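Local coordinates for protein type I site-specific restriction-modification system, R (Restriction) subunit (Vibrio vulnificus, PDB 3H1T) that is a putative motor subunit of a type I restriction enzyme, here its N-terminal fragment, and probably binds DNA and ATP and hydrolyses the nucleotide, at residues Q102-Q105 with Q106-Y110. Numbering follows the deposited sequence.
Sequences QGMQ and QAKDY
Gly103 and Ala107 meet at the start of helix 104-114, the crossover helix of a beta-alpha-beta unit between parallel strands 86-93 and 118-122. Just before them, a water links Gln102 O to Gln106 N. The water donates to Gln102 O at 2.7 Å. It also accepts a weak bond from Gln106 N, at 3.0 Å. The water thus links, loosely on the Gln106 side, the residue before the N-cap to the first turn. Gly103 is the N-cap residue. Ala107 N donates to Gly103 O at 2.9 Å, and the Ala107 methyl lies close beside the same oxygen. The buried Ala107 also touches Glu92 of strand 86-93, so this side of the helix faces the sheet.

Met104 is a selenomethionine. Its O accepts the N-H of Lys108, with an N-H...O angle of 157°. The side chain starts with CG anti to the backbone N (chi1 -166°). Bends at chi2 and chi3 then bring the methyl CE alongside the next turn, 3.8 Å from Ala107 CB. The same side chain touches Leu128 and Phe130 of strand 127-131. It therefore lies between the helix and strand 127-131. Lys108 crosses it at a slant, with CG 4.1 Å from Met104 CE, and makes a cation-pi contact with Phe130.

Gln105 is exposed, and its side chain runs out extended beyond CG. Its contribution here is mainly backbone. Gln105 O receives the third successive i to i+4 bond, from Asp109 N, with the donor tilted 30° from the carbonyl plane. Asp109 CB lies 3.4 Å from Gln105 O.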
loop_
_atom_site.group_PDB
_atom_site.type_symbol
_atom_site.label_atom_id
_atom_site.label_comp_id
_atom_site.label_asym_id
_atom_site.label_seq_id
_atom_site.Cartn_x
_atom_site.Cartn_y
_atom_site.Cartn_z
ATOM N N GLN A 102 -4.627 -33.045 -5.484
ATOM C CA GLN A 102 -5.657 -32.294 -4.783
ATOM C C GLN A 102 -5.169 -30.909 -4.379
ATOM O O GLN A 102 -5.779 -29.905 -4.749
ATOM C CB GLN A 102 -6.114 -33.081 -3.547
ATOM C CG GLN A 102 -7.425 -32.595 -2.920
ATOM C CD GLN A 102 -7.757 -33.351 -1.638
ATOM O OE1 GLN A 102 -8.146 -34.527 -1.666
ATOM N NE2 GLN A 102 -7.581 -32.684 -0.506
ATOM N N GLY A 103 -4.070 -30.849 -3.632
ATOM C CA GLY A 103 -3.539 -29.568 -3.190
ATOM C C GLY A 103 -2.774 -28.746 -4.213
ATOM O O GLY A 103 -2.222 -27.710 -3.852
HETATM N N MSE A 104 -2.751 -29.171 -5.474
HETATM C CA MSE A 104 -1.996 -28.441 -6.484
HETATM C C MSE A 104 -2.454 -27.012 -6.742
HETATM O O MSE A 104 -1.642 -26.087 -6.679
HETATM C CB MSE A 104 -1.972 -29.207 -7.813
HETATM C CG MSE A 104 -0.918 -28.664 -8.790
HETATM SE SE MSE A 104 0.922 -29.028 -8.233
HETATM C CE MSE A 104 1.228 -27.580 -6.992
ATOM N N GLN A 105 -3.738 -26.815 -7.034
ATOM C CA GLN A 105 -4.209 -25.464 -7.299
ATOM C C GLN A 105 -4.105 -24.601 -6.043
ATOM O O GLN A 105 -3.826 -23.415 -6.139
ATOM C CB GLN A 105 -5.627 -25.482 -7.922
ATOM C CG GLN A 105 -5.565 -25.634 -9.479
ATOM C CD GLN A 105 -6.925 -25.771 -10.206
ATOM O OE1 GLN A 105 -6.969 -25.937 -11.431
ATOM N NE2 GLN A 105 -8.024 -25.696 -9.458
ATOM N N GLN A 106 -4.281 -25.194 -4.866
ATOM C CA GLN A 106 -4.150 -24.421 -3.630
ATOM C C GLN A 106 -2.701 -23.973 -3.417
ATOM O O GLN A 106 -2.440 -22.868 -2.949
ATOM C CB GLN A 106 -4.608 -25.242 -2.417
ATOM C CG GLN A 106 -4.435 -24.510 -1.072
ATOM C CD GLN A 106 -5.206 -23.194 -1.003
ATOM O OE1 GLN A 106 -6.441 -23.184 -0.983
ATOM N NE2 GLN A 106 -4.478 -22.078 -0.976
ATOM N N ALA A 107 -1.760 -24.849 -3.748
ATOM C CA ALA A 107 -0.346 -24.538 -3.599
ATOM C C ALA A 107 0.070 -23.500 -4.632
ATOM O O ALA A 107 0.869 -22.617 -4.343
ATOM C CB ALA A 107 0.493 -25.797 -3.754
ATOM N N LYS A 108 -0.470 -23.617 -5.840
ATOM C CA LYS A 108 -0.169 -22.667 -6.909
ATOM C C LYS A 108 -0.693 -21.279 -6.524
ATOM O O LYS A 108 -0.070 -20.262 -6.808
ATOM C CB LYS A 108 -0.823 -23.114 -8.228
ATOM C CG LYS A 108 -0.087 -24.245 -8.935
ATOM C CD LYS A 108 -0.785 -24.718 -10.206
ATOM C CE LYS A 108 -1.157 -23.573 -11.138
ATOM N NZ LYS A 108 -1.224 -24.003 -12.564
ATOM N N ASP A 109 -1.843 -21.253 -5.857
ATOM C CA ASP A 109 -2.452 -20.001 -5.432
ATOM C C ASP A 109 -1.596 -19.271 -4.397
ATOM O O ASP A 109 -1.559 -18.047 -4.392
ATOM C CB ASP A 109 -3.853 -20.254 -4.861
ATOM C CG ASP A 109 -4.787 -19.067 -5.052
ATOM O OD1 ASP A 109 -5.200 -18.798 -6.198
ATOM O OD2 ASP A 109 -5.115 -18.402 -4.047
ATOM N N TYR A 110 -0.919 -20.014 -3.523
ATOM C CA TYR A 110 -0.068 -19.411 -2.499
ATOM C C TYR A 110 1.229 -18.925 -3.125
ATOM O O TYR A 110 1.821 -17.934 -2.689
ATOM C CB TYR A 110 0.278 -20.418 -1.396
ATOM C CG TYR A 110 -0.819 -20.725 -0.405
ATOM C CD1 TYR A 110 -1.427 -19.713 0.337
ATOM C CD2 TYR A 110 -1.221 -22.037 -0.178
ATOM C CE1 TYR A 110 -2.418 -20.001 1.287
ATOM C CE2 TYR A 110 -2.205 -22.341 0.765
ATOM C CZ TYR A 110 -2.801 -21.316 1.494
ATOM O OH TYR A 110 -3.789 -21.617 2.406
HETATM O O HOH W 1 -6.364 -27.366 -5.233
#